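Local structure of nicotinate-nucleotide pyrophosphorylase (Pyrococcus furiosus, 2I14) at residues Pro76-Ala81 / Gln96-Tyr101; Glu67-Leu72 / Pro363-Gly368; Lys42-Asp47 / Leu308-Val313. The protein probably catalyses the ATP-dependent transfer of a phosphoribosyl group from phosphoribosyl pyrophosphate to nicotinate, giving nicotinate mononucleotide for NAD synthesis. All coordinates share one frame; numbering follows the deposited sequence.

Overall arrangement
The three contacts lie on one antiparallel sheet. Contact 1 pairs strands 77-81 and 95-98, and each strand has a further neighbour that belongs to another contact: strand 357-365 beside the first, which contact 2 ties to helix 65-72, and strand 43-49 beside the second, which contact 3 joins to strand 307-313. Contacts 2 and 3 are buried, whereas contact 1 is apolar on one face and partly open and polar on the other. Chemistry follows place: contacts 1 and 3 rest on backbone hydrogen bonds, contact 2 on aliphatic packing of a helix against a strand. All three reach a second subunit, contact 1 through Y101 alone.

Contact 1: residues Pro76-Ala81 / Gln96-Tyr101; sequences PVNVYA and QIEGDY
V77 and I97 pack against each other on the buried face of this strand pair, V77 CB lying 3.9 Å from I97 CG2. With CG1 of I97 at chi1 -60°, its CG2 is anti to the backbone N, and this is the methyl that touches V77. V79 lies on the same face, with CG1 4.4 Å from I97 CG1, a looser approach. F104 of helix 101-104 touches V77 and I97, and L72 of helix 65-72 touches V79 and I97, closing this apolar side. Where the chain turns a corner, G99 CA sits 3.8 Å from V77 CG1; with phi at 151°, a beta carbon on G99 would press on the carbonyl oxygen of the residue before it.

The other face carries N78, Y80, Q96 and E98; Q96 is buried, while N78, Y80 and E98 are partly open to solvent. Here E98 OE2 and Q96 O lie at the edge of the tyrosine ring, near its plane. E98 OE2 accepts a hydrogen bond from Y80 OH at 2.7 Å, nearly along the carboxylate C-O axis. The ring and carboxylate planes are 43° apart. E98 reaches this position because its chain is extended beyond CG. The same OE2 forms a salt bridge with R327, so one oxygen serves both a hydroxyl and a guanidinium group. Closer to the backbone, Y80 CD1 lies 4.2 Å from Q96 CB.

Between the faces, E98 N donates to N78 O at 2.9 Å and Q96 N to Y80 O at 2.9 Å, while the bond from Y80 N to Q96 O is weak. Such pairing is that of neighbouring antiparallel strands, here within the N-terminal domain of the quinolinate phosphoribosyltransferase family.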
ATOM      1  N   PRO A  76      17.694  38.420  35.588  1.00 66.83           N
ATOM      2  CA  PRO A  76      16.467  39.177  35.874  1.00 67.07           C
ATOM      3  C   PRO A  76      15.115  38.525  35.558  1.00 68.02           C
ATOM      4  O   PRO A  76      14.196  39.215  35.098  1.00 68.75           O
ATOM      5  CB  PRO A  76      16.662  40.452  35.063  1.00 66.69           C
ATOM      6  CG  PRO A  76      18.129  40.633  35.088  1.00 66.86           C
ATOM      7  CD  PRO A  76      18.650  39.254  34.837  1.00 66.10           C
ATOM      8  N   VAL A  77      14.965  37.230  35.824  1.00 68.01           N
ATOM      9  CA  VAL A  77      13.705  36.560  35.511  1.00 68.99           C
ATOM     10  C   VAL A  77      13.265  35.452  36.465  1.00 69.11           C
ATOM     11  O   VAL A  77      14.039  34.972  37.291  1.00 68.94           O
ATOM     12  CB  VAL A  77      13.758  35.929  34.103  1.00 69.32           C
ATOM     13  CG1 VAL A  77      13.958  37.005  33.044  1.00 69.08           C
ATOM     14  CG2 VAL A  77      14.882  34.899  34.050  1.00 69.46           C
ATOM     15  N   ASN A  78      12.003  35.056  36.330  1.00 69.36           N
ATOM     16  CA  ASN A  78      11.441  33.966  37.119  1.00 70.28           C
ATOM     17  C   ASN A  78      11.319  32.770  36.186  1.00 70.56           C
ATOM     18  O   ASN A  78      11.056  32.929  34.993  1.00 72.29           O
ATOM     19  CB  ASN A  78      10.057  34.318  37.658  1.00 70.78           C
ATOM     20  CG  ASN A  78      10.105  35.419  38.680  1.00 72.29           C
ATOM     21  OD1 ASN A  78      11.082  35.548  39.420  1.00 72.48           O
ATOM     22  ND2 ASN A  78       9.043  36.216  38.742  1.00 73.37           N
ATOM     23  N   VAL A  79      11.510  31.574  36.720  1.00 69.16           N
ATOM     24  CA  VAL A  79      11.425  30.385  35.896  1.00 67.35           C
ATOM     25  C   VAL A  79      10.612  29.293  36.579  1.00 67.83           C
ATOM     26  O   VAL A  79      11.078  28.651  37.523  1.00 68.33           O
ATOM     27  CB  VAL A  79      12.830  29.834  35.585  1.00 66.43           C
ATOM     28  CG1 VAL A  79      12.717  28.673  34.622  1.00 64.91           C
ATOM     29  CG2 VAL A  79      13.717  30.932  35.019  1.00 64.32           C
ATOM     30  N   TYR A  80       9.385  29.089  36.114  1.00 67.61           N
ATOM     31  CA  TYR A  80       8.531  28.049  36.683  1.00 66.73           C
ATOM     32  C   TYR A  80       8.693  26.824  35.788  1.00 64.50           C
ATOM     33  O   TYR A  80       8.974  26.952  34.593  1.00 64.77           O
ATOM     34  CB  TYR A  80       7.068  28.500  36.707  1.00 68.70           C
ATOM     35  CG  TYR A  80       6.887  29.957  37.074  1.00 71.20           C
ATOM     36  CD1 TYR A  80       7.311  30.965  36.206  1.00 72.72           C
ATOM     37  CD2 TYR A  80       6.271  30.329  38.270  1.00 71.39           C
ATOM     38  CE1 TYR A  80       7.125  32.312  36.513  1.00 74.33           C
ATOM     39  CE2 TYR A  80       6.075  31.675  38.588  1.00 73.09           C
ATOM     40  CZ  TYR A  80       6.502  32.664  37.702  1.00 74.54           C
ATOM     41  OH  TYR A  80       6.289  34.004  37.977  1.00 75.54           O
ATOM     42  N   ALA A  81       8.531  25.638  36.352  1.00 61.36           N
ATOM     43  CA  ALA A  81       8.693  24.439  35.549  1.00 59.26           C
ATOM     44  C   ALA A  81       8.018  23.212  36.146  1.00 58.05           C
ATOM     45  O   ALA A  81       7.428  23.264  37.229  1.00 57.86           O
ATOM     46  CB  ALA A  81      10.177  24.159  35.338  1.00 56.80           C
ATOM     47  N   GLN A  96       8.131  27.865  31.989  1.00 58.18           N
ATOM     48  CA  GLN A  96       7.783  29.246  31.664  1.00 58.84           C
ATOM     49  C   GLN A  96       8.876  30.196  32.134  1.00 59.49           C
ATOM     50  O   GLN A  96       9.705  29.836  32.968  1.00 60.87           O
ATOM     51  CB  GLN A  96       6.457  29.622  32.321  1.00 57.66           C
ATOM     52  CG  GLN A  96       5.321  28.705  31.938  1.00 60.29           C
ATOM     53  CD  GLN A  96       4.018  29.053  32.639  1.00 62.28           C
ATOM     54  OE1 GLN A  96       3.936  29.031  33.871  1.00 63.92           O
ATOM     55  NE2 GLN A  96       2.984  29.373  31.855  1.00 62.59           N
ATOM     56  N   ILE A  97       8.898  31.399  31.577  1.00 59.60           N
ATOM     57  CA  ILE A  97       9.879  32.385  31.984  1.00 61.05           C
ATOM     58  C   ILE A  97       9.240  33.755  32.002  1.00 63.99           C
ATOM     59  O   ILE A  97       8.511  34.128  31.078  1.00 65.40           O
ATOM     60  CB  ILE A  97      11.074  32.442  31.047  1.00 59.98           C
ATOM     61  CG1 ILE A  97      11.781  31.095  31.012  1.00 59.99           C
ATOM     62  CG2 ILE A  97      12.045  33.503  31.538  1.00 59.32           C
ATOM     63  CD1 ILE A  97      13.028  31.097  30.151  1.00 59.61           C
ATOM     64  N   GLU A  98       9.511  34.511  33.058  1.00 66.39           N
ATOM     65  CA  GLU A  98       8.944  35.839  33.171  1.00 68.03           C
ATOM     66  C   GLU A  98      10.026  36.900  33.308  1.00 68.73           C
ATOM     67  O   GLU A  98      11.012  36.713  34.020  1.00 67.37           O
ATOM     68  CB  GLU A  98       7.997  35.885  34.359  1.00 68.68           C
ATOM     69  CG  GLU A  98       6.983  36.983  34.252  1.00 71.91           C
ATOM     70  CD  GLU A  98       5.827  36.784  35.200  1.00 73.81           C
ATOM     71  OE1 GLU A  98       4.878  37.601  35.152  1.00 74.91           O
ATOM     72  OE2 GLU A  98       5.870  35.811  35.989  1.00 74.13           O
ATOM     73  N   GLY A  99       9.841  38.010  32.602  1.00 70.26           N
ATOM     74  CA  GLY A  99      10.812  39.082  32.666  1.00 72.18           C
ATOM     75  C   GLY A  99      10.883  39.900  31.397  1.00 73.89           C
ATOM     76  O   GLY A  99      10.049  39.767  30.499  1.00 73.96           O
ATOM     77  N   ASP A 100      11.890  40.762  31.332  1.00 75.53           N
ATOM     78  CA  ASP A 100      12.090  41.611  30.171  1.00 77.04           C
ATOM     79  C   ASP A 100      12.693  40.722  29.096  1.00 76.90           C
ATOM     80  O   ASP A 100      13.782  40.173  29.287  1.00 76.78           O
ATOM     81  CB  ASP A 100      13.058  42.745  30.528  1.00 79.55           C
ATOM     82  CG  ASP A 100      13.089  43.858  29.479  1.00 80.83           C
ATOM     83  OD1 ASP A 100      13.896  44.803  29.649  1.00 80.50           O
ATOM     84  OD2 ASP A 100      12.313  43.794  28.498  1.00 81.34           O
ATOM     85  N   TYR A 101      11.987  40.562  27.978  1.00 76.67           N
ATOM     86  CA  TYR A 101      12.502  39.722  26.904  1.00 76.04           C
ATOM     87  C   TYR A 101      13.921  40.151  26.582  1.00 76.20           C
ATOM     88  O   TYR A 101      14.769  39.326  26.239  1.00 76.96           O
ATOM     89  CB  TYR A 101      11.660  39.829  25.631  1.00 74.66           C
ATOM     90  CG  TYR A 101      12.181  38.909  24.551  1.00 74.52           C
ATOM     91  CD1 TYR A 101      11.968  37.538  24.627  1.00 74.69           C
ATOM     92  CD2 TYR A 101      12.981  39.392  23.510  1.00 74.12           C
ATOM     93  CE1 TYR A 101      12.542  36.666  23.700  1.00 74.87           C
ATOM     94  CE2 TYR A 101      13.561  38.528  22.578  1.00 73.36           C
ATOM     95  CZ  TYR A 101      13.337  37.167  22.684  1.00 74.55           C
ATOM     96  OH  TYR A 101      13.918  36.290  21.797  1.00 75.33           O
TER

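Contact 2: residues Glu67-Leu72 / Pro363-Gly368; sequences EVAKLL and PIIENG
A69 meets both isoleucines of residues 363-368, mainly through its methyl group. Its CB lies 3.7 Å from I364 CD1 and 4.1 Å from I365 CD1, so the delta carbons of two consecutive residues converge on one helix position. I365 CD1 also reaches beyond the methyl to the helix backbone, close to the carbonyl oxygen of A69, and it approaches L72 CB at 4.3 Å. Farther along, the chain brings G368 CA to within 4.1 Å of L72 O. These touches are van der Waals packing. The helix and strand axes approach to 9.0 Å and run 49° apart, and the small residue at 69 is consistent with this close approach.

Two adjacent strand residues would normally face opposite sides. I364 and I365 both point toward the helix because they form a classic beta bulge opposite V79 of strand 77-81. Both make backbone hydrogen bonds with V79, so one residue of the partner strand holds the two isoleucines. In I364, CG1 stands between the backbone N and the carbonyl carbon (chi1 81°), and an extended second torsion carries CD1 on to A69. I365 likewise has an extended second torsion, which places its CD1 against the helix.

Farther along, the chain turns at N367 and G368. G368 has phi 71°, a conformation most easily taken up by glycine, and is held by backbone hydrogen bonds with G74 and V77, while N367 N bonds the side-chain oxygen OD1 of N78. F374 packs on A69 and I370 on I365. On the helix, V68 and L71 rest on M114 of helix 108-131, while F10 of a second subunit packs on L71.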
ATOM      1  N   GLU A  67      19.855  21.774  33.929  1.00 61.95           N
ATOM      2  CA  GLU A  67      20.736  22.630  33.154  1.00 61.54           C
ATOM      3  C   GLU A  67      20.104  23.975  32.817  1.00 61.00           C
ATOM      4  O   GLU A  67      20.792  24.986  32.788  1.00 61.72           O
ATOM      5  CB  GLU A  67      21.156  21.953  31.854  1.00 62.40           C
ATOM      6  CG  GLU A  67      21.973  20.691  32.019  1.00 65.67           C
ATOM      7  CD  GLU A  67      22.699  20.315  30.734  1.00 67.59           C
ATOM      8  OE1 GLU A  67      22.066  20.342  29.660  1.00 69.18           O
ATOM      9  OE2 GLU A  67      23.901  19.989  30.789  1.00 69.56           O
ATOM     10  N   VAL A  68      18.804  24.006  32.559  1.00 60.43           N
ATOM     11  CA  VAL A  68      18.178  25.278  32.225  1.00 61.84           C
ATOM     12  C   VAL A  68      18.206  26.242  33.402  1.00 62.48           C
ATOM     13  O   VAL A  68      18.389  27.449  33.227  1.00 62.88           O
ATOM     14  CB  VAL A  68      16.724  25.086  31.731  1.00 61.97           C
ATOM     15  CG1 VAL A  68      15.950  26.401  31.812  1.00 61.58           C
ATOM     16  CG2 VAL A  68      16.744  24.596  30.282  1.00 61.74           C
ATOM     17  N   ALA A  69      18.026  25.714  34.604  1.00 63.02           N
ATOM     18  CA  ALA A  69      18.060  26.559  35.782  1.00 63.88           C
ATOM     19  C   ALA A  69      19.498  27.072  35.944  1.00 64.81           C
ATOM     20  O   ALA A  69      19.729  28.254  36.190  1.00 64.40           O
ATOM     21  CB  ALA A  69      17.620  25.766  37.003  1.00 62.52           C
ATOM     22  N   LYS A  70      20.464  26.179  35.777  1.00 66.23           N
ATOM     23  CA  LYS A  70      21.868  26.548  35.899  1.00 68.17           C
ATOM     24  C   LYS A  70      22.306  27.503  34.793  1.00 68.12           C
ATOM     25  O   LYS A  70      23.436  27.979  34.800  1.00 69.76           O
ATOM     26  CB  LYS A  70      22.760  25.296  35.866  1.00 69.90           C
ATOM     27  CG  LYS A  70      22.607  24.353  37.069  1.00 71.74           C
ATOM     28  CD  LYS A  70      23.785  24.440  38.051  1.00 73.47           C
ATOM     29  CE  LYS A  70      23.883  25.815  38.741  1.00 74.97           C
ATOM     30  NZ  LYS A  70      25.057  25.955  39.689  1.00 74.75           N
ATOM     31  N   LEU A  71      21.424  27.782  33.845  1.00 68.03           N
ATOM     32  CA  LEU A  71      21.760  28.687  32.743  1.00 69.03           C
ATOM     33  C   LEU A  71      21.147  30.074  32.944  1.00 70.12           C
ATOM     34  O   LEU A  71      21.802  31.100  32.724  1.00 70.28           O
ATOM     35  CB  LEU A  71      21.265  28.117  31.408  1.00 68.78           C
ATOM     36  CG  LEU A  71      21.441  29.036  30.191  1.00 68.24           C
ATOM     37  CD1 LEU A  71      22.862  28.919  29.634  1.00 67.34           C
ATOM     38  CD2 LEU A  71      20.422  28.670  29.133  1.00 67.31           C
ATOM     39  N   LEU A  72      19.878  30.099  33.338  1.00 70.50           N
ATOM     40  CA  LEU A  72      19.181  31.353  33.571  1.00 71.30           C
ATOM     41  C   LEU A  72      19.515  31.871  34.962  1.00 72.42           C
ATOM     42  O   LEU A  72      18.992  32.904  35.404  1.00 72.96           O
ATOM     43  CB  LEU A  72      17.672  31.148  33.426  1.00 70.58           C
ATOM     44  CG  LEU A  72      17.067  31.266  32.021  1.00 69.68           C
ATOM     45  CD1 LEU A  72      18.162  31.244  30.953  1.00 68.81           C
ATOM     46  CD2 LEU A  72      16.057  30.138  31.831  1.00 67.92           C
ATOM     47  N   PRO A 363       7.653  27.098  40.861  1.00 70.61           N
ATOM     48  CA  PRO A 363       8.785  28.034  40.815  1.00 70.61           C
ATOM     49  C   PRO A 363      10.131  27.350  41.061  1.00 70.59           C
ATOM     50  O   PRO A 363      10.279  26.597  42.030  1.00 70.41           O
ATOM     51  CB  PRO A 363       8.448  29.036  41.917  1.00 69.24           C
ATOM     52  CG  PRO A 363       6.963  29.041  41.917  1.00 70.03           C
ATOM     53  CD  PRO A 363       6.634  27.571  41.815  1.00 70.24           C
ATOM     54  N   ILE A 364      11.102  27.601  40.180  1.00 70.70           N
ATOM     55  CA  ILE A 364      12.432  27.016  40.348  1.00 71.23           C
ATOM     56  C   ILE A 364      13.512  28.099  40.384  1.00 71.07           C
ATOM     57  O   ILE A 364      14.606  27.875  40.899  1.00 71.12           O
ATOM     58  CB  ILE A 364      12.777  25.978  39.231  1.00 71.11           C
ATOM     59  CG1 ILE A 364      13.252  26.685  37.970  1.00 70.28           C
ATOM     60  CG2 ILE A 364      11.561  25.112  38.925  1.00 70.45           C
ATOM     61  CD1 ILE A 364      13.944  25.763  37.026  1.00 69.73           C
ATOM     62  N   ILE A 365      13.204  29.264  39.825  1.00 71.08           N
ATOM     63  CA  ILE A 365      14.138  30.379  39.834  1.00 72.22           C
ATOM     64  C   ILE A 365      13.426  31.695  40.081  1.00 74.01           C
ATOM     65  O   ILE A 365      12.636  32.163  39.258  1.00 73.91           O
ATOM     66  CB  ILE A 365      14.945  30.496  38.524  1.00 70.78           C
ATOM     67  CG1 ILE A 365      16.180  29.600  38.610  1.00 70.08           C
ATOM     68  CG2 ILE A 365      15.359  31.950  38.286  1.00 69.20           C
ATOM     69  CD1 ILE A 365      17.185  29.818  37.497  1.00 71.08           C
ATOM     70  N   GLU A 366      13.714  32.281  41.239  1.00 75.89           N
ATOM     71  CA  GLU A 366      13.134  33.555  41.625  1.00 76.95           C
ATOM     72  C   GLU A 366      14.173  34.653  41.409  1.00 76.27           C
ATOM     73  O   GLU A 366      15.170  34.744  42.129  1.00 75.81           O
ATOM     74  CB  GLU A 366      12.694  33.507  43.091  1.00 79.75           C
ATOM     75  CG  GLU A 366      12.144  34.823  43.603  1.00 84.17           C
ATOM     76  CD  GLU A 366      11.047  35.373  42.713  1.00 86.54           C
ATOM     77  OE1 GLU A 366       9.937  34.797  42.723  1.00 87.44           O
ATOM     78  OE2 GLU A 366      11.301  36.376  41.998  1.00 88.23           O
ATOM     79  N   ASN A 367      13.932  35.473  40.395  1.00 75.92           N
ATOM     80  CA  ASN A 367      14.827  36.560  40.048  1.00 75.58           C
ATOM     81  C   ASN A 367      16.288  36.116  39.997  1.00 74.83           C
ATOM     82  O   ASN A 367      17.127  36.602  40.748  1.00 73.78           O
ATOM     83  CB  ASN A 367      14.656  37.713  41.032  1.00 76.44           C
ATOM     84  CG  ASN A 367      15.502  38.916  40.668  1.00 77.81           C
ATOM     85  OD1 ASN A 367      15.537  39.334  39.510  1.00 79.32           O
ATOM     86  ND2 ASN A 367      16.185  39.485  41.655  1.00 78.33           N
ATOM     87  N   GLY A 368      16.577  35.183  39.097  1.00 75.01           N
ATOM     88  CA  GLY A 368      17.932  34.690  38.940  1.00 75.55           C
ATOM     89  C   GLY A 368      18.423  33.836  40.088  1.00 75.36           C
ATOM     90  O   GLY A 368      19.572  33.412  40.100  1.00 75.21           O
TER

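Contact 3: residues Lys42-Asp47 / Leu308-Val313; sequences KKVLAD and LDIVEV
L45 and E312 carry a nearly straight backbone bond, L45 N to E312 O at 2.7 Å with 172° at the hydrogen. The carbonyl oxygen of L45 in turn takes V311 N, at 2.9 Å from L45 O and with a C=O...N angle of 162°, and E312 N more weakly. Two residues thus face one across these antiparallel strands, a classic beta bulge that shifts the register between L45 and A46. Beyond it D47 and D309 form a regular hydrogen-bonded pair. D309 N lies in the carbonyl plane of D47 O at 2.7 Å, whereas D47 N stands well above the carbonyl plane of D309 O.

Away from the backbone, D47 OD1 bonds Q96 NE2 of the next strand. The side chains of D47 and V311 cross at about a right angle, D47 CB 3.4 Å from V311 CG1. On the face of V44, A46, I310 and V313, V44 and V313 lie side by side with their CG1 methyls in touch, and I310 CG2 rests 3.9 Å from V44 CB. L308 brings both delta carbons onto A46, CD2 at 3.3 Å from A46 CB. An alanine in place of L308 would probably open a gap over the A46 methyl. I188 of a second subunit packs on I310 and V313. At the other end of the pair, K42 sends NZ to T189 O of that subunit, while its CD lies 3.6 Å from V313 CG1.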
ATOM      1  N   LYS A  42      10.013  45.779  28.652  1.00 86.01           N
ATOM      2  CA  LYS A  42       8.706  45.383  29.162  1.00 84.30           C
ATOM      3  C   LYS A  42       8.663  43.921  29.614  1.00 83.01           C
ATOM      4  O   LYS A  42       9.379  43.066  29.085  1.00 82.90           O
ATOM      5  CB  LYS A  42       7.617  45.642  28.120  1.00 83.65           C
ATOM      6  CG  LYS A  42       7.862  45.007  26.775  1.00 82.90           C
ATOM      7  CD  LYS A  42       6.606  45.083  25.913  1.00 82.63           C
ATOM      8  CE  LYS A  42       6.165  46.518  25.661  1.00 81.23           C
ATOM      9  NZ  LYS A  42       4.888  46.559  24.901  1.00 79.80           N
ATOM     10  N   LYS A  43       7.814  43.657  30.605  1.00 81.57           N
ATOM     11  CA  LYS A  43       7.650  42.323  31.180  1.00 79.59           C
ATOM     12  C   LYS A  43       6.797  41.418  30.294  1.00 77.75           C
ATOM     13  O   LYS A  43       5.722  41.810  29.829  1.00 77.57           O
ATOM     14  CB  LYS A  43       7.012  42.427  32.576  1.00 80.04           C
ATOM     15  CG  LYS A  43       7.899  41.996  33.763  1.00 81.54           C
ATOM     16  CD  LYS A  43       9.140  42.883  33.957  1.00 82.45           C
ATOM     17  CE  LYS A  43       9.640  42.879  35.416  1.00 83.22           C
ATOM     18  NZ  LYS A  43       9.978  41.526  35.985  1.00 83.01           N
ATOM     19  N   VAL A  44       7.293  40.204  30.068  1.00 75.35           N
ATOM     20  CA  VAL A  44       6.600  39.218  29.252  1.00 72.11           C
ATOM     21  C   VAL A  44       6.726  37.838  29.879  1.00 71.06           C
ATOM     22  O   VAL A  44       7.667  37.559  30.626  1.00 70.37           O
ATOM     23  CB  VAL A  44       7.189  39.132  27.826  1.00 71.54           C
ATOM     24  CG1 VAL A  44       6.923  40.421  27.065  1.00 71.72           C
ATOM     25  CG2 VAL A  44       8.691  38.841  27.900  1.00 70.55           C
ATOM     26  N   LEU A  45       5.759  36.982  29.574  1.00 69.43           N
ATOM     27  CA  LEU A  45       5.767  35.615  30.059  1.00 67.05           C
ATOM     28  C   LEU A  45       5.872  34.731  28.827  1.00 66.11           C
ATOM     29  O   LEU A  45       5.012  34.773  27.943  1.00 66.65           O
ATOM     30  CB  LEU A  45       4.480  35.296  30.821  1.00 66.96           C
ATOM     31  CG  LEU A  45       4.366  33.872  31.390  1.00 65.89           C
ATOM     32  CD1 LEU A  45       5.559  33.567  32.266  1.00 64.26           C
ATOM     33  CD2 LEU A  45       3.072  33.732  32.175  1.00 63.64           C
ATOM     34  N   ALA A  46       6.946  33.956  28.757  1.00 64.33           N
ATOM     35  CA  ALA A  46       7.155  33.062  27.631  1.00 62.38           C
ATOM     36  C   ALA A  46       6.865  31.615  28.054  1.00 60.77           C
ATOM     37  O   ALA A  46       7.093  31.218  29.198  1.00 59.22           O
ATOM     38  CB  ALA A  46       8.588  33.205  27.096  1.00 61.65           C
ATOM     39  N   ASP A  47       6.340  30.848  27.105  1.00 59.45           N
ATOM     40  CA  ASP A  47       5.977  29.453  27.298  1.00 57.22           C
ATOM     41  C   ASP A  47       6.889  28.548  26.482  1.00 55.60           C
ATOM     42  O   ASP A  47       7.393  28.938  25.421  1.00 55.88           O
ATOM     43  CB  ASP A  47       4.544  29.232  26.807  1.00 60.40           C
ATOM     44  CG  ASP A  47       3.568  28.922  27.928  1.00 62.64           C
ATOM     45  OD1 ASP A  47       3.946  29.121  29.105  1.00 64.70           O
ATOM     46  OD2 ASP A  47       2.421  28.495  27.626  1.00 61.73           O
ATOM     47  N   LEU A 308      10.008  28.284  22.378  1.00 55.59           N
ATOM     48  CA  LEU A 308       9.766  29.312  23.388  1.00 57.10           C
ATOM     49  C   LEU A 308       8.917  30.424  22.762  1.00 58.67           C
ATOM     50  O   LEU A 308       9.366  31.128  21.852  1.00 58.96           O
ATOM     51  CB  LEU A 308      11.106  29.885  23.876  1.00 57.01           C
ATOM     52  CG  LEU A 308      11.107  30.981  24.950  1.00 57.58           C
ATOM     53  CD1 LEU A 308      10.623  32.322  24.396  1.00 57.38           C
ATOM     54  CD2 LEU A 308      10.221  30.528  26.097  1.00 57.68           C
ATOM     55  N   ASP A 309       7.691  30.590  23.244  1.00 60.37           N
ATOM     56  CA  ASP A 309       6.815  31.627  22.699  1.00 62.04           C
ATOM     57  C   ASP A 309       6.132  32.487  23.756  1.00 62.63           C
ATOM     58  O   ASP A 309       5.475  31.966  24.657  1.00 60.84           O
ATOM     59  CB  ASP A 309       5.723  31.006  21.831  1.00 62.81           C
ATOM     60  CG  ASP A 309       6.267  30.034  20.812  1.00 64.58           C
ATOM     61  OD1 ASP A 309       7.314  30.323  20.195  1.00 66.14           O
ATOM     62  OD2 ASP A 309       5.633  28.980  20.616  1.00 65.51           O
ATOM     63  N   ILE A 310       6.274  33.807  23.633  1.00 64.63           N
ATOM     64  CA  ILE A 310       5.632  34.730  24.571  1.00 65.13           C
ATOM     65  C   ILE A 310       4.113  34.622  24.423  1.00 65.02           C
ATOM     66  O   ILE A 310       3.555  34.871  23.359  1.00 63.89           O
ATOM     67  CB  ILE A 310       6.105  36.180  24.339  1.00 64.09           C
ATOM     68  CG1 ILE A 310       6.333  36.423  22.853  1.00 64.37           C
ATOM     69  CG2 ILE A 310       7.405  36.423  25.080  1.00 63.95           C
ATOM     70  CD1 ILE A 310       7.120  37.682  22.571  1.00 66.80           C
ATOM     71  N   VAL A 311       3.464  34.209  25.503  1.00 66.64           N
ATOM     72  CA  VAL A 311       2.020  34.026  25.532  1.00 68.63           C
ATOM     73  C   VAL A 311       1.319  35.134  26.317  1.00 70.84           C
ATOM     74  O   VAL A 311       0.092  35.169  26.400  1.00 70.14           O
ATOM     75  CB  VAL A 311       1.661  32.688  26.177  1.00 67.72           C
ATOM     76  CG1 VAL A 311       2.398  31.562  25.477  1.00 67.55           C
ATOM     77  CG2 VAL A 311       2.025  32.720  27.640  1.00 67.58           C
ATOM     78  N   GLU A 312       2.110  36.033  26.898  1.00 73.67           N
ATOM     79  CA  GLU A 312       1.563  37.143  27.664  1.00 76.02           C
ATOM     80  C   GLU A 312       2.588  38.267  27.801  1.00 77.40           C
ATOM     81  O   GLU A 312       3.755  38.024  28.118  1.00 77.61           O
ATOM     82  CB  GLU A 312       1.127  36.659  29.048  1.00 77.40           C
ATOM     83  CG  GLU A 312       0.099  37.563  29.721  1.00 78.91           C
ATOM     84  CD  GLU A 312      -0.390  37.019  31.054  1.00 79.86           C
ATOM     85  OE1 GLU A 312       0.435  36.921  31.992  1.00 80.23           O
ATOM     86  OE2 GLU A 312      -1.595  36.690  31.158  1.00 79.51           O
ATOM     87  N   VAL A 313       2.141  39.496  27.547  1.00 78.36           N
ATOM     88  CA  VAL A 313       2.999  40.672  27.643  1.00 79.55           C
ATOM     89  C   VAL A 313       2.329  41.717  28.531  1.00 80.25           C
ATOM     90  O   VAL A 313       1.278  42.253  28.181  1.00 80.40           O
ATOM     91  CB  VAL A 313       3.251  41.287  26.254  1.00 79.51           C
ATOM     92  CG1 VAL A 313       4.320  42.373  26.347  1.00 79.79           C
ATOM     93  CG2 VAL A 313       3.667  40.205  25.282  1.00 79.88           C
TER